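Local coordinates for protein putative enoyl-CoA hydratase (Streptomyces coelicolor A3, PDB 3G64) that probably acts on acyl-CoA thioesters as an enoyl-CoA hydratase or a related enzyme of the crotonase superfamily, at residues L131-D136 with I193-E198; I117-G122 with E207-L212; M160-L165 with R177-G182. All coordinates share one frame; numbering follows the deposited sequence.

Overall arrangement
All three contacts are buried in the core, but at different distances from the centre of the chain: the centre of contact 1 lies about 9 Å from it, that of contact 2 about 12 Å and that of contact 3 about 17 Å. Contact 2 packs a helix on strand 116-120, and helix 127-134 of contact 1 packs on that same strand, A132 CB meeting L120 CD2 at 3.8 Å. Contacts 1 and 3 meet where L133 and L165 pack, while contacts 2 and 3 do not touch, their nearest atoms being about 12 Å apart. Contacts 2 and 3 are apolar across their segments; contact 1 adds a bridging water. Contact 3 lies at the trimer interface.

Contact 1: residues L131-D136 with I193-E198; sequences LALAAD and IGLISE
The apolar part of this contact is a single methyl pair, L133 CD1 against L195 CD2 at 3.7 Å. Neither side chain sets out directly at the other segment; the methyl ends close the distance, and the two side chains run at a slant to each other. With chi1 at -176°, CG of L133 lies opposite the backbone N, beside the carbonyl carbon, and CD1 extends to L195, whereas L195 keeps CG anti to its carbonyl carbon (chi1 -76°). The backbones stay well apart, L133 CA lying 7.5 Å from L195 CA, consistent with the small buried area of 82 Å².

The polar part runs through one water. It donates to D136 O at 2.9 Å and accepts from S197 OG at 2.7 Å, so the direction of both bonds is settled. D136 O and S197 OG are 4.3 Å apart, too far for a direct hydrogen bond, and the water spans the gap. S197 OG has a second partner in the backbone N of R138. CB of D136 is directed away from I193-E198, and its carboxylate is held by salt bridges to R110 and K228 and by V116 N.

Helix 127-134 finishes just before A135, and G194 follows helix 187-193 in a Schellman motif. In crotonase relatives the start of the former helix helps form the oxyanion hole; this contact lies at its other end. Helix 162-170 packs on L133 and L195, F146 of strand 145-147 touches A132 and L195, and strand 116-120 lies against A132 and A135.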
ATOM      1  N   LEU A 131     -12.718 -13.964   0.733  1.00 20.37           N
ATOM      2  CA  LEU A 131     -12.344 -14.774   1.888  1.00 23.34           C
ATOM      3  C   LEU A 131     -10.859 -15.146   1.811  1.00 26.58           C
ATOM      4  O   LEU A 131     -10.140 -15.059   2.800  1.00 26.05           O
ATOM      5  CB  LEU A 131     -13.197 -16.045   1.932  1.00 22.37           C
ATOM      6  CG  LEU A 131     -14.647 -15.782   2.360  1.00 24.91           C
ATOM      7  CD1 LEU A 131     -15.435 -17.098   2.353  1.00 27.83           C
ATOM      8  CD2 LEU A 131     -14.680 -15.104   3.755  1.00 29.38           C
ATOM      9  N   ALA A 132     -10.401 -15.528   0.628  1.00 23.06           N
ATOM     10  CA  ALA A 132      -8.981 -15.815   0.443  1.00 26.73           C
ATOM     11  C   ALA A 132      -8.141 -14.566   0.758  1.00 26.12           C
ATOM     12  O   ALA A 132      -7.146 -14.628   1.468  1.00 26.49           O
ATOM     13  CB  ALA A 132      -8.717 -16.299  -0.991  1.00 20.03           C
ATOM     14  N   LEU A 133      -8.564 -13.424   0.230  1.00 21.03           N
ATOM     15  CA  LEU A 133      -7.820 -12.182   0.419  1.00 17.87           C
ATOM     16  C   LEU A 133      -7.756 -11.774   1.906  1.00 24.10           C
ATOM     17  O   LEU A 133      -6.784 -11.170   2.352  1.00 26.56           O
ATOM     18  CB  LEU A 133      -8.516 -11.081  -0.415  1.00 21.51           C
ATOM     19  CG  LEU A 133      -7.915  -9.678  -0.504  1.00 25.33           C
ATOM     20  CD1 LEU A 133      -6.537  -9.756  -1.177  1.00 22.67           C
ATOM     21  CD2 LEU A 133      -8.872  -8.777  -1.289  1.00 18.43           C
ATOM     22  N   ALA A 134      -8.781 -12.117   2.681  1.00 22.25           N
ATOM     23  CA  ALA A 134      -8.819 -11.719   4.090  1.00 24.77           C
ATOM     24  C   ALA A 134      -7.901 -12.582   4.972  1.00 24.05           C
ATOM     25  O   ALA A 134      -7.444 -12.149   6.031  1.00 22.54           O
ATOM     26  CB  ALA A 134     -10.253 -11.748   4.625  1.00 26.79           C
ATOM     27  N   ALA A 135      -7.646 -13.798   4.523  1.00 23.27           N
ATOM     28  CA  ALA A 135      -6.775 -14.725   5.251  1.00 23.75           C
ATOM     29  C   ALA A 135      -5.397 -14.110   5.453  1.00 24.92           C
ATOM     30  O   ALA A 135      -4.949 -13.244   4.672  1.00 25.05           O
ATOM     31  CB  ALA A 135      -6.650 -16.081   4.456  1.00 24.33           C
ATOM     32  N   ASP A 136      -4.722 -14.529   6.511  1.00 21.73           N
ATOM     33  CA  ASP A 136      -3.369 -14.069   6.734  1.00 23.82           C
ATOM     34  C   ASP A 136      -2.412 -14.680   5.718  1.00 25.54           C
ATOM     35  O   ASP A 136      -1.449 -14.009   5.274  1.00 26.26           O
ATOM     36  CB  ASP A 136      -2.966 -14.400   8.171  1.00 26.63           C
ATOM     37  CG  ASP A 136      -3.953 -13.788   9.171  1.00 31.76           C
ATOM     38  OD1 ASP A 136      -3.930 -12.545   9.314  1.00 25.59           O
ATOM     39  OD2 ASP A 136      -4.787 -14.526   9.749  1.00 30.71           O
ATOM     40  N   ILE A 193       1.966 -10.217  -8.309  1.00 25.70           N
ATOM     41  CA  ILE A 193       1.390  -9.009  -7.722  1.00 24.04           C
ATOM     42  C   ILE A 193       1.212  -9.063  -6.210  1.00 25.94           C
ATOM     43  O   ILE A 193       0.746  -8.084  -5.609  1.00 29.20           O
ATOM     44  CB  ILE A 193       0.087  -8.537  -8.426  1.00 24.61           C
ATOM     45  CG1 ILE A 193      -1.102  -9.440  -8.087  1.00 24.06           C
ATOM     46  CG2 ILE A 193       0.286  -8.410  -9.951  1.00 23.43           C
ATOM     47  CD1 ILE A 193      -2.372  -9.120  -8.907  1.00 19.63           C
ATOM     48  N   GLY A 194       1.564 -10.182  -5.578  1.00 25.61           N
ATOM     49  CA  GLY A 194       1.509 -10.230  -4.117  1.00 21.89           C
ATOM     50  C   GLY A 194       0.355 -10.973  -3.444  1.00 25.32           C
ATOM     51  O   GLY A 194       0.186 -10.891  -2.216  1.00 23.37           O
ATOM     52  N   LEU A 195      -0.411 -11.724  -4.225  1.00 22.58           N
ATOM     53  CA  LEU A 195      -1.570 -12.453  -3.686  1.00 24.52           C
ATOM     54  C   LEU A 195      -1.264 -13.838  -3.130  1.00 28.18           C
ATOM     55  O   LEU A 195      -2.131 -14.425  -2.480  1.00 29.65           O
ATOM     56  CB  LEU A 195      -2.645 -12.631  -4.746  1.00 21.84           C
ATOM     57  CG  LEU A 195      -3.507 -11.442  -5.105  1.00 25.87           C
ATOM     58  CD1 LEU A 195      -4.386 -11.789  -6.333  1.00 24.58           C
ATOM     59  CD2 LEU A 195      -4.340 -11.083  -3.889  1.00 22.24           C
ATOM     60  N   ILE A 196      -0.058 -14.363  -3.382  1.00 23.11           N
ATOM     61  CA  ILE A 196       0.296 -15.714  -2.923  1.00 27.61           C
ATOM     62  C   ILE A 196       1.358 -15.706  -1.844  1.00 28.85           C
ATOM     63  O   ILE A 196       2.418 -15.094  -2.029  1.00 28.78           O
ATOM     64  CB  ILE A 196       0.859 -16.565  -4.085  1.00 29.60           C
ATOM     65  CG1 ILE A 196      -0.129 -16.584  -5.248  1.00 36.02           C
ATOM     66  CG2 ILE A 196       1.232 -17.996  -3.617  1.00 26.40           C
ATOM     67  CD1 ILE A 196      -1.461 -17.099  -4.853  1.00 37.26           C
ATOM     68  N   SER A 197       1.106 -16.408  -0.737  1.00 25.83           N
ATOM     69  CA  SER A 197       2.095 -16.504   0.346  1.00 23.95           C
ATOM     70  C   SER A 197       3.050 -17.684   0.135  1.00 25.28           C
ATOM     71  O   SER A 197       4.223 -17.619   0.491  1.00 28.46           O
ATOM     72  CB  SER A 197       1.387 -16.669   1.695  1.00 24.68           C
ATOM     73  OG  SER A 197       0.287 -15.771   1.786  1.00 26.89           O
ATOM     74  N   GLU A 198       2.524 -18.764  -0.431  1.00 27.75           N
ATOM     75  CA  GLU A 198       3.321 -19.940  -0.786  1.00 28.28           C
ATOM     76  C   GLU A 198       2.729 -20.619  -2.006  1.00 29.08           C
ATOM     77  O   GLU A 198       1.551 -20.957  -2.020  1.00 28.39           O
ATOM     78  CB  GLU A 198       3.369 -20.948   0.353  1.00 29.36           C
ATOM     79  CG  GLU A 198       4.149 -22.202  -0.042  1.00 38.37           C
ATOM     80  CD  GLU A 198       4.230 -23.229   1.060  1.00 43.75           C
ATOM     81  OE1 GLU A 198       3.819 -22.926   2.202  1.00 43.64           O
ATOM     82  OE2 GLU A 198       4.713 -24.348   0.769  1.00 51.31           O
TER
HETATM   83  O   HOH W   1       0.904 -13.844   3.631  1.00 22.50           O

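Contact 2: residues I117-G122 with E207-L212; sequences IAALHG and EAARTL
L212 N donates to A208 O at 2.9 Å, a bond within the helix whose L212 and A209 side chains are directed toward strand 116-120. No hydrogen bond crosses the contact; its chemistry is wholly apolar. I117 carries most of it, spreading CG1, CG2 and CD1 over the helix: CD1 lies 4.1 Å from L212 CG, and CG2 lies 3.9 Å from A209 CB. CG2 stands anti to the backbone N of I117 while CG1 sits beside that N (chi1 -59°); CG2 thus lies between A209 CB and L212 CD2, while the CG1-CD1 branch runs to L212. Further along the strand, A119 CB meets A209 CB at 3.6 Å, two methyl groups in direct contact that permit a close approach. An alanine in place of I117 would probably open a gap beneath L212 and A209, taking away the CG1, CG2 and CD1 packing of this strand. The axes of the two short segments approach to 8.1 Å at 164°, so the helix runs alongside the strand, nearly antiparallel to it. This is helix-on-sheet packing of the crotonase fold: strand 116-120 bonds to strands 64-69 and 137-140 on its two sides, V139 also touches I117 and L212, and helix 127-134 packs against A118 and L120.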
ATOM      1  N   ILE A 117      -5.364 -19.462   7.367  1.00 21.22           N
ATOM      2  CA  ILE A 117      -4.661 -19.872   6.160  1.00 22.57           C
ATOM      3  C   ILE A 117      -5.680 -20.390   5.130  1.00 25.32           C
ATOM      4  O   ILE A 117      -6.472 -21.285   5.428  1.00 30.45           O
ATOM      5  CB  ILE A 117      -3.666 -21.011   6.515  1.00 24.28           C
ATOM      6  CG1 ILE A 117      -2.678 -20.509   7.574  1.00 28.13           C
ATOM      7  CG2 ILE A 117      -2.993 -21.593   5.253  1.00 22.16           C
ATOM      8  CD1 ILE A 117      -2.279 -21.569   8.552  1.00 37.34           C
ATOM      9  N   ALA A 118      -5.681 -19.817   3.931  1.00 24.38           N
ATOM     10  CA  ALA A 118      -6.559 -20.322   2.863  1.00 24.53           C
ATOM     11  C   ALA A 118      -5.805 -21.295   1.969  1.00 25.87           C
ATOM     12  O   ALA A 118      -4.733 -20.964   1.428  1.00 25.80           O
ATOM     13  CB  ALA A 118      -7.143 -19.165   2.038  1.00 22.39           C
ATOM     14  N   ALA A 119      -6.347 -22.505   1.843  1.00 25.27           N
ATOM     15  CA  ALA A 119      -5.727 -23.555   1.033  1.00 24.13           C
ATOM     16  C   ALA A 119      -6.379 -23.488  -0.341  1.00 23.45           C
ATOM     17  O   ALA A 119      -7.523 -23.931  -0.506  1.00 25.41           O
ATOM     18  CB  ALA A 119      -5.980 -24.944   1.680  1.00 21.81           C
ATOM     19  N   LEU A 120      -5.683 -22.916  -1.319  1.00 22.05           N
ATOM     20  CA  LEU A 120      -6.327 -22.558  -2.590  1.00 22.40           C
ATOM     21  C   LEU A 120      -5.963 -23.469  -3.760  1.00 25.92           C
ATOM     22  O   LEU A 120      -4.814 -23.891  -3.898  1.00 26.10           O
ATOM     23  CB  LEU A 120      -5.967 -21.123  -2.989  1.00 21.75           C
ATOM     24  CG  LEU A 120      -6.267 -19.991  -1.984  1.00 24.18           C
ATOM     25  CD1 LEU A 120      -5.762 -18.695  -2.570  1.00 24.37           C
ATOM     26  CD2 LEU A 120      -7.763 -19.919  -1.751  1.00 20.79           C
ATOM     27  N   HIS A 121      -6.945 -23.691  -4.630  1.00 23.54           N
ATOM     28  CA  HIS A 121      -6.774 -24.474  -5.862  1.00 28.23           C
ATOM     29  C   HIS A 121      -8.020 -24.184  -6.699  1.00 25.52           C
ATOM     30  O   HIS A 121      -9.070 -23.819  -6.141  1.00 23.63           O
ATOM     31  CB  HIS A 121      -6.688 -25.970  -5.547  1.00 29.76           C
ATOM     32  CG  HIS A 121      -7.875 -26.490  -4.794  1.00 30.22           C
ATOM     33  ND1 HIS A 121      -8.919 -27.150  -5.407  1.00 30.29           N
ATOM     34  CD2 HIS A 121      -8.197 -26.413  -3.479  1.00 30.62           C
ATOM     35  CE1 HIS A 121      -9.829 -27.463  -4.504  1.00 32.45           C
ATOM     36  NE2 HIS A 121      -9.420 -27.022  -3.326  1.00 29.40           N
ATOM     37  N   GLY A 122      -7.895 -24.318  -8.021  1.00 24.75           N
ATOM     38  CA  GLY A 122      -8.970 -24.006  -8.943  1.00 21.58           C
ATOM     39  C   GLY A 122      -9.585 -22.637  -8.636  1.00 26.21           C
ATOM     40  O   GLY A 122      -8.882 -21.725  -8.194  1.00 24.29           O
ATOM     41  N   GLU A 207      -2.170 -30.028   1.907  1.00 27.02           N
ATOM     42  CA  GLU A 207      -1.109 -30.589   2.724  1.00 33.84           C
ATOM     43  C   GLU A 207      -0.170 -29.478   3.186  1.00 28.68           C
ATOM     44  O   GLU A 207       0.184 -29.392   4.367  1.00 27.05           O
ATOM     45  CB  GLU A 207      -0.372 -31.648   1.905  1.00 40.43           C
ATOM     46  CG  GLU A 207       0.999 -31.994   2.416  1.00 54.58           C
ATOM     47  CD  GLU A 207       1.647 -33.122   1.609  1.00 66.50           C
ATOM     48  OE1 GLU A 207       1.717 -33.025   0.358  1.00 63.75           O
ATOM     49  OE2 GLU A 207       2.080 -34.110   2.239  1.00 73.74           O
ATOM     50  N   ALA A 208       0.213 -28.600   2.264  1.00 30.56           N
ATOM     51  CA  ALA A 208       1.096 -27.493   2.633  1.00 29.94           C
ATOM     52  C   ALA A 208       0.395 -26.514   3.599  1.00 28.58           C
ATOM     53  O   ALA A 208       1.028 -25.984   4.497  1.00 30.32           O
ATOM     54  CB  ALA A 208       1.584 -26.761   1.386  1.00 35.48           C
ATOM     55  N   ALA A 209      -0.914 -26.325   3.444  1.00 28.81           N
ATOM     56  CA  ALA A 209      -1.650 -25.442   4.361  1.00 26.64           C
ATOM     57  C   ALA A 209      -1.644 -26.030   5.754  1.00 25.28           C
ATOM     58  O   ALA A 209      -1.446 -25.341   6.745  1.00 27.59           O
ATOM     59  CB  ALA A 209      -3.081 -25.229   3.872  1.00 23.02           C
ATOM     60  N   ARG A 210      -1.848 -27.337   5.823  1.00 29.09           N
ATOM     61  CA  ARG A 210      -1.829 -28.031   7.099  1.00 29.58           C
ATOM     62  C   ARG A 210      -0.442 -27.966   7.771  1.00 32.06           C
ATOM     63  O   ARG A 210      -0.344 -27.861   8.993  1.00 31.06           O
ATOM     64  CB  ARG A 210      -2.250 -29.490   6.906  1.00 32.70           C
ATOM     65  CG  ARG A 210      -2.177 -30.279   8.184  1.00 43.08           C
ATOM     66  CD  ARG A 210      -2.606 -31.710   7.982  1.00 57.14           C
ATOM     67  NE  ARG A 210      -2.068 -32.518   9.064  1.00 71.47           N
ATOM     68  CZ  ARG A 210      -1.930 -33.836   9.027  1.00 80.75           C
ATOM     69  NH1 ARG A 210      -2.309 -34.517   7.948  1.00 85.44           N
ATOM     70  NH2 ARG A 210      -1.413 -34.469  10.074  1.00 81.35           N
ATOM     71  N   THR A 211       0.617 -28.046   6.969  1.00 32.68           N
ATOM     72  CA  THR A 211       1.991 -27.978   7.489  1.00 34.18           C
ATOM     73  C   THR A 211       2.235 -26.565   8.029  1.00 32.61           C
ATOM     74  O   THR A 211       2.766 -26.380   9.133  1.00 31.17           O
ATOM     75  CB  THR A 211       3.040 -28.347   6.385  1.00 30.99           C
ATOM     76  OG1 THR A 211       2.915 -29.737   6.028  1.00 35.86           O
ATOM     77  CG2 THR A 211       4.471 -28.079   6.848  1.00 28.99           C
ATOM     78  N   LEU A 212       1.813 -25.561   7.265  1.00 30.85           N
ATOM     79  CA  LEU A 212       1.983 -24.183   7.718  1.00 28.69           C
ATOM     80  C   LEU A 212       1.193 -23.941   9.012  1.00 29.07           C
ATOM     81  O   LEU A 212       1.683 -23.294   9.924  1.00 26.51           O
ATOM     82  CB  LEU A 212       1.584 -23.181   6.632  1.00 30.67           C
ATOM     83  CG  LEU A 212       1.514 -21.724   7.105  1.00 28.48           C
ATOM     84  CD1 LEU A 212       2.866 -21.239   7.606  1.00 29.58           C
ATOM     85  CD2 LEU A 212       1.055 -20.862   5.950  1.00 29.22           C
TER

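Contact 3: residues M160-L165 with R177-G182; sequences MGAAYL and RLLMLG
Beside the packing of A162 and A163 on L179, the Y164 ring has L165 CG at its edge, in the ring plane, and makes a cation-pi interaction with R168, while its OH bonds to D236. Within the crotonase fold the contact joins two consecutive helices, 162-170 and 172-181, close to a neighbouring subunit of the trimer. On the second helix, the R177 guanidinium carries L178 CD1 on one face, 3.6 Å above the plane and displaced toward the rim; its NH2 forms a salt bridge with E189.

G161 is the N-cap of helix 162-170, and L165 N bonds to G161 O at 2.9 Å in its opening turn. At the backbone angles of G161 any CB would collide with O of selenomethionine M160, which explains a glycine here. D246 of the third subunit accepts a bond from G161 N, and L231 of that subunit packs on L179.

Across the contact the chemistry is apolar. On the 177-182 side L179 alone makes the contact, against A162 and A163, its CB pointing toward the first helix. Its CG is opposite the carbonyl carbon and beside the backbone N (chi1 -69°), which sends the CD1/CD2 pair at the alanines. The two alanines keep that surface low, and the leucine fork lands on both. CD2 of L179 reaches A162 CB at 4.2 Å; CD1 comes against backbone as well as side chain, lying 3.9 Å from A162 O, 3.8 Å from A163 CA and 4.1 Å from A163 CB.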
HETATM    1  N   MSE A 160     -17.954  -6.698   0.589  1.00 23.39           N
HETATM    2  CA  MSE A 160     -17.454  -7.300   1.821  1.00 22.56           C
HETATM    3  C   MSE A 160     -15.971  -7.003   2.121  1.00 23.53           C
HETATM    4  O   MSE A 160     -15.225  -7.855   2.624  1.00 22.05           O
HETATM    5  CB  MSE A 160     -17.783  -8.812   1.832  1.00 22.83           C
HETATM    6  CG  MSE A 160     -17.142  -9.631   0.719  1.00 25.32           C
HETATM    7 SE   MSE A 160     -18.027 -11.395   0.494  0.77 33.07          SE
HETATM    8  CE  MSE A 160     -17.311 -12.335   2.056  1.00 20.56           C
ATOM      9  N   GLY A 161     -15.551  -5.771   1.848  1.00 20.93           N
ATOM     10  CA  GLY A 161     -14.201  -5.351   2.199  1.00 19.68           C
ATOM     11  C   GLY A 161     -13.151  -5.445   1.103  1.00 24.37           C
ATOM     12  O   GLY A 161     -12.010  -5.069   1.319  1.00 23.64           O
ATOM     13  N   ALA A 162     -13.520  -5.941  -0.072  1.00 20.58           N
ATOM     14  CA  ALA A 162     -12.535  -6.170  -1.130  1.00 21.11           C
ATOM     15  C   ALA A 162     -11.846  -4.880  -1.579  1.00 20.15           C
ATOM     16  O   ALA A 162     -10.682  -4.887  -1.889  1.00 20.78           O
ATOM     17  CB  ALA A 162     -13.198  -6.849  -2.338  1.00 15.74           C
ATOM     18  N   ALA A 163     -12.572  -3.774  -1.626  1.00 17.00           N
ATOM     19  CA  ALA A 163     -11.968  -2.540  -2.100  1.00 21.49           C
ATOM     20  C   ALA A 163     -11.097  -1.890  -1.018  1.00 24.28           C
ATOM     21  O   ALA A 163     -10.274  -1.006  -1.315  1.00 22.12           O
ATOM     22  CB  ALA A 163     -13.034  -1.552  -2.588  1.00 20.36           C
ATOM     23  N   TYR A 164     -11.272  -2.324   0.225  1.00 22.08           N
ATOM     24  CA  TYR A 164     -10.344  -1.924   1.292  1.00 22.76           C
ATOM     25  C   TYR A 164      -9.099  -2.823   1.255  1.00 19.66           C
ATOM     26  O   TYR A 164      -7.945  -2.340   1.233  1.00 17.95           O
ATOM     27  CB  TYR A 164     -11.039  -2.041   2.653  1.00 21.58           C
ATOM     28  CG  TYR A 164     -10.132  -1.858   3.852  1.00 20.39           C
ATOM     29  CD1 TYR A 164      -9.895  -0.581   4.398  1.00 18.47           C
ATOM     30  CD2 TYR A 164      -9.515  -2.961   4.452  1.00 21.50           C
ATOM     31  CE1 TYR A 164      -9.052  -0.413   5.511  1.00 17.55           C
ATOM     32  CE2 TYR A 164      -8.661  -2.809   5.564  1.00 19.48           C
ATOM     33  CZ  TYR A 164      -8.440  -1.545   6.092  1.00 19.67           C
ATOM     34  OH  TYR A 164      -7.597  -1.425   7.199  1.00 21.00           O
ATOM     35  N   LEU A 165      -9.312  -4.137   1.246  1.00 18.28           N
ATOM     36  CA  LEU A 165      -8.157  -5.035   1.335  1.00 20.44           C
ATOM     37  C   LEU A 165      -7.321  -5.064   0.058  1.00 22.13           C
ATOM     38  O   LEU A 165      -6.098  -5.050   0.118  1.00 19.56           O
ATOM     39  CB  LEU A 165      -8.615  -6.442   1.652  1.00 18.32           C
ATOM     40  CG  LEU A 165      -9.170  -6.645   3.060  1.00 22.21           C
ATOM     41  CD1 LEU A 165      -9.858  -8.026   3.140  1.00 19.62           C
ATOM     42  CD2 LEU A 165      -8.061  -6.507   4.125  1.00 20.00           C
ATOM     43  N   ARG A 177      -7.897  -2.584 -11.581  1.00 19.90           N
ATOM     44  CA  ARG A 177      -8.072  -3.433 -12.760  1.00 21.43           C
ATOM     45  C   ARG A 177      -8.825  -4.698 -12.354  1.00 19.64           C
ATOM     46  O   ARG A 177      -9.770  -5.107 -13.011  1.00 19.87           O
ATOM     47  CB  ARG A 177      -6.675  -3.780 -13.333  1.00 21.37           C
ATOM     48  CG  ARG A 177      -6.626  -4.750 -14.493  1.00 32.17           C
ATOM     49  CD  ARG A 177      -5.187  -4.801 -15.048  1.00 31.92           C
ATOM     50  NE  ARG A 177      -4.165  -5.182 -14.054  1.00 26.62           N
ATOM     51  CZ  ARG A 177      -3.881  -6.449 -13.748  1.00 30.01           C
ATOM     52  NH1 ARG A 177      -4.543  -7.429 -14.354  1.00 28.62           N
ATOM     53  NH2 ARG A 177      -2.932  -6.752 -12.857  1.00 29.10           N
ATOM     54  N   LEU A 178      -8.403  -5.316 -11.258  1.00 18.27           N
ATOM     55  CA  LEU A 178      -8.980  -6.594 -10.865  1.00 20.01           C
ATOM     56  C   LEU A 178     -10.466  -6.436 -10.510  1.00 23.39           C
ATOM     57  O   LEU A 178     -11.312  -7.236 -10.911  1.00 24.79           O
ATOM     58  CB  LEU A 178      -8.221  -7.132  -9.649  1.00 16.49           C
ATOM     59  CG  LEU A 178      -7.126  -8.162  -9.953  1.00 24.16           C
ATOM     60  CD1 LEU A 178      -6.168  -7.597 -10.970  1.00 17.96           C
ATOM     61  CD2 LEU A 178      -6.403  -8.521  -8.630  1.00 17.88           C
ATOM     62  N   LEU A 179     -10.763  -5.407  -9.727  1.00 17.71           N
ATOM     63  CA  LEU A 179     -12.123  -5.210  -9.227  1.00 20.96           C
ATOM     64  C   LEU A 179     -13.044  -4.634 -10.276  1.00 21.79           C
ATOM     65  O   LEU A 179     -14.222  -4.940 -10.309  1.00 22.12           O
ATOM     66  CB  LEU A 179     -12.128  -4.288  -8.005  1.00 22.96           C
ATOM     67  CG  LEU A 179     -11.502  -4.901  -6.745  1.00 24.58           C
ATOM     68  CD1 LEU A 179     -11.493  -3.869  -5.617  1.00 24.06           C
ATOM     69  CD2 LEU A 179     -12.286  -6.125  -6.351  1.00 27.45           C
HETATM   70  N   MSE A 180     -12.549  -3.778 -11.145  1.00 20.49           N
HETATM   71  CA  MSE A 180     -13.519  -3.256 -12.087  1.00 18.26           C
HETATM   72  C   MSE A 180     -13.853  -4.179 -13.264  1.00 23.64           C
HETATM   73  O   MSE A 180     -14.998  -4.236 -13.704  1.00 24.50           O
HETATM   74  CB  MSE A 180     -13.117  -1.907 -12.603  1.00 25.31           C
HETATM   75  CG  MSE A 180     -14.364  -1.066 -12.562  1.00 43.84           C
HETATM   76 SE   MSE A 180     -14.119   0.595 -13.388  0.75 51.22          SE
HETATM   77  CE  MSE A 180     -12.859   1.273 -12.105  1.00 17.64           C
ATOM     78  N   LEU A 181     -12.859  -4.880 -13.782  1.00 22.21           N
ATOM     79  CA  LEU A 181     -13.109  -5.729 -14.958  1.00 24.31           C
ATOM     80  C   LEU A 181     -13.490  -7.156 -14.580  1.00 27.01           C
ATOM     81  O   LEU A 181     -14.116  -7.856 -15.366  1.00 25.54           O
ATOM     82  CB  LEU A 181     -11.864  -5.763 -15.859  1.00 24.74           C
ATOM     83  CG  LEU A 181     -11.440  -4.408 -16.470  1.00 30.82           C
ATOM     84  CD1 LEU A 181     -10.090  -4.494 -17.238  1.00 33.85           C
ATOM     85  CD2 LEU A 181     -12.540  -3.917 -17.370  1.00 29.00           C
ATOM     86  N   GLY A 182     -13.052  -7.607 -13.401  1.00 23.13           N
ATOM     87  CA  GLY A 182     -13.391  -8.942 -12.951  1.00 23.60           C
ATOM     88  C   GLY A 182     -12.754 -10.069 -13.770  1.00 25.93           C
ATOM     89  O   GLY A 182     -13.308 -11.162 -13.832  1.00 29.11           O
TER